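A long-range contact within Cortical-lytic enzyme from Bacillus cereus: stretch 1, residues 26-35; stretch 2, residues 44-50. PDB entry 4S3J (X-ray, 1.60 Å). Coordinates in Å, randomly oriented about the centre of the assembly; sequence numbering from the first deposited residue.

Stretch 1 26-35: DEIVKDNGLN
Stretch 2 44-50: QALIVNT

A helix through Asp-31, entered earlier in the chain, packs against extended strand 45-49 (Leu-46 -114/155, Ile-47 -101/135), burying 389 Å² in sum; their axes are 8.1 Å apart at closest approach and their N-to-C directions 133° apart. Ile-28 lies nearest Val-48 (CA to CA 6.2 Å) and Asn-32 nearest Leu-46 (CA to CA 6.3 Å).

Asp-26 lies out of reach. Glu-27 (t, t) points toward the strand at its partly exposed margin, OE2 3.4 Å from Asn-49 CB. Buried Ile-28 (m, t) sets CG2 4.3 Å from CD1 of Leu-46 (m, t). Val-29 and Lys-30 lie out of reach. Asp-31 (m) brings its carbonyl O to 3.7 Å from CD1 of Ile-47 (p, t), while a water O lies 2.8 Å from Asp-31 OD2 and 2.9 Å from Ile-47 O.

Asn-32 is the key. It leaves helical phi/psi at -110/7; with chi1 m and chi2 -80°, its side-chain amide serves the Ile-47 backbone like a strand neighbour: Ile-47 N donates to Asn-32 OD1 (2.8 Å), and Asn-32 ND2 to Ile-47 O (2.9 Å). Asn-32 ND2 also donates to Ile-28 O (2.9 Å), tying helix to strand; a donor and an acceptor on one short side chain suit this buried site.

Gly-33 turns the chain at phi/psi 57/40, a positive phi that favours glycine. Extended Leu-34 (-83/156; m, t) then returns toward the strand, CD2 4.4 Å from Leu-46 CD2 and 3.8 Å from Gln-44 NE2. Branched apolar Ile-28, Leu-34 and Leu-46 pack without polar demands.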

# COMPACT_ATOMS: atom_id res chain seq x y z
N ASP A 26 -15.54 -18.00 -15.69
CA ASP A 26 -14.09 -18.16 -15.68
C ASP A 26 -13.41 -16.80 -15.48
O ASP A 26 -12.43 -16.71 -14.77
CB ASP A 26 -13.62 -18.80 -16.99
CG ASP A 26 -13.83 -20.31 -17.03
OD1 ASP A 26 -14.17 -20.92 -15.99
OD2 ASP A 26 -13.65 -20.89 -18.12
N GLU A 27 -13.96 -15.76 -16.10
CA GLU A 27 -13.39 -14.42 -15.98
C GLU A 27 -13.49 -13.87 -14.56
O GLU A 27 -12.53 -13.31 -14.03
CB GLU A 27 -14.12 -13.49 -16.95
CG GLU A 27 -13.46 -12.16 -17.18
CD GLU A 27 -13.94 -11.52 -18.47
OE1 GLU A 27 -13.78 -12.16 -19.53
OE2 GLU A 27 -14.49 -10.40 -18.42
N ILE A 28 -14.64 -14.07 -13.93
CA ILE A 28 -14.82 -13.64 -12.54
C ILE A 28 -13.87 -14.38 -11.60
O ILE A 28 -13.25 -13.79 -10.71
CB ILE A 28 -16.27 -13.85 -12.10
CG1 ILE A 28 -17.19 -12.95 -12.93
CG2 ILE A 28 -16.44 -13.56 -10.59
CD1 ILE A 28 -18.68 -13.12 -12.64
N VAL A 29 -13.72 -15.69 -11.81
CA VAL A 29 -12.83 -16.48 -10.99
C VAL A 29 -11.38 -15.98 -11.16
O VAL A 29 -10.67 -15.77 -10.18
CB VAL A 29 -12.92 -17.99 -11.34
CG1 VAL A 29 -11.79 -18.77 -10.72
CG2 VAL A 29 -14.27 -18.57 -10.89
N LYS A 30 -10.95 -15.76 -12.41
CA LYS A 30 -9.57 -15.37 -12.66
C LYS A 30 -9.27 -13.99 -12.10
O LYS A 30 -8.27 -13.81 -11.41
CB LYS A 30 -9.26 -15.39 -14.16
CG LYS A 30 -7.78 -15.07 -14.47
CD LYS A 30 -7.50 -14.82 -15.95
CE LYS A 30 -7.38 -16.11 -16.74
NZ LYS A 30 -6.10 -16.84 -16.45
N ASP A 31 -10.13 -13.02 -12.40
CA ASP A 31 -9.90 -11.64 -11.99
C ASP A 31 -9.87 -11.45 -10.49
O ASP A 31 -9.26 -10.50 -9.99
CB ASP A 31 -10.97 -10.71 -12.57
CG ASP A 31 -10.89 -10.58 -14.08
OD1 ASP A 31 -9.84 -10.95 -14.66
OD2 ASP A 31 -11.85 -10.06 -14.67
N ASN A 32 -10.54 -12.33 -9.76
CA ASN A 32 -10.65 -12.19 -8.32
C ASN A 32 -9.87 -13.24 -7.54
O ASN A 32 -10.02 -13.33 -6.31
CB ASN A 32 -12.13 -12.23 -7.94
CG ASN A 32 -12.87 -11.02 -8.45
OD1 ASN A 32 -12.81 -9.95 -7.86
ND2 ASN A 32 -13.57 -11.17 -9.57
N GLY A 33 -9.08 -14.03 -8.26
CA GLY A 33 -8.24 -15.04 -7.62
C GLY A 33 -9.05 -16.01 -6.79
O GLY A 33 -8.64 -16.40 -5.69
N LEU A 34 -10.22 -16.39 -7.29
CA LEU A 34 -11.06 -17.29 -6.55
C LEU A 34 -10.66 -18.74 -6.73
O LEU A 34 -10.11 -19.12 -7.76
CB LEU A 34 -12.52 -17.15 -6.98
CG LEU A 34 -13.10 -15.74 -6.93
CD1 LEU A 34 -14.53 -15.74 -7.48
CD2 LEU A 34 -13.09 -15.21 -5.52
N ASN A 35 -11.02 -19.54 -5.74
CA ASN A 35 -11.08 -20.99 -5.92
C ASN A 35 -12.45 -21.27 -6.48
O ASN A 35 -13.43 -20.98 -5.82
CB ASN A 35 -10.85 -21.71 -4.60
CG ASN A 35 -10.97 -23.22 -4.71
OD1 ASN A 35 -11.60 -23.76 -5.62
ND2 ASN A 35 -10.34 -23.91 -3.78
N GLN A 44 -18.60 -9.55 0.17
CA GLN A 44 -17.33 -9.67 -0.55
C GLN A 44 -17.35 -8.72 -1.74
O GLN A 44 -18.37 -8.54 -2.40
CB GLN A 44 -17.14 -11.14 -1.01
CG GLN A 44 -15.93 -11.47 -1.77
CD GLN A 44 -15.83 -12.94 -2.13
OE1 GLN A 44 -16.71 -13.79 -1.86
NE2 GLN A 44 -14.72 -13.26 -2.72
N ALA A 45 -16.22 -8.07 -2.00
CA ALA A 45 -16.10 -7.16 -3.13
C ALA A 45 -15.37 -7.81 -4.29
O ALA A 45 -14.20 -8.21 -4.14
CB ALA A 45 -15.35 -5.89 -2.72
N LEU A 46 -16.04 -7.89 -5.44
CA LEU A 46 -15.48 -8.51 -6.62
C LEU A 46 -15.28 -7.44 -7.69
O LEU A 46 -15.99 -6.41 -7.69
CB LEU A 46 -16.39 -9.59 -7.20
CG LEU A 46 -16.70 -10.76 -6.26
CD1 LEU A 46 -17.72 -11.67 -6.92
CD2 LEU A 46 -15.46 -11.53 -5.85
N ILE A 47 -14.35 -7.68 -8.61
CA ILE A 47 -14.33 -6.90 -9.83
C ILE A 47 -14.98 -7.74 -10.94
O ILE A 47 -14.75 -8.98 -11.06
CB ILE A 47 -12.90 -6.41 -10.16
CG1 ILE A 47 -11.89 -7.55 -10.22
CG2 ILE A 47 -12.46 -5.40 -9.10
CD1 ILE A 47 -10.50 -7.09 -10.71
N VAL A 48 -15.85 -7.08 -11.72
CA VAL A 48 -16.67 -7.71 -12.77
C VAL A 48 -16.71 -6.84 -14.01
O VAL A 48 -16.79 -5.62 -13.91
CB VAL A 48 -18.12 -7.95 -12.29
CG1 VAL A 48 -19.01 -8.53 -13.41
CG2 VAL A 48 -18.14 -8.87 -11.07
N ASN A 49 -16.68 -7.47 -15.18
CA ASN A 49 -16.93 -6.79 -16.46
C ASN A 49 -18.40 -6.55 -16.66
O ASN A 49 -19.16 -7.50 -16.85
CB ASN A 49 -16.39 -7.64 -17.61
CG ASN A 49 -16.36 -6.90 -18.92
OD1 ASN A 49 -17.26 -6.14 -19.23
ND2 ASN A 49 -15.31 -7.11 -19.70
N THR A 50 -18.80 -5.27 -16.63
CA THR A 50 -20.21 -4.88 -16.82
C THR A 50 -20.37 -4.07 -18.10
O THR A 50 -21.30 -3.27 -18.20
CB THR A 50 -20.71 -4.06 -15.62
OG1 THR A 50 -19.85 -2.92 -15.43
CG2 THR A 50 -20.68 -4.91 -14.35
O HOH W 1 -14.32 -10.47 -13.46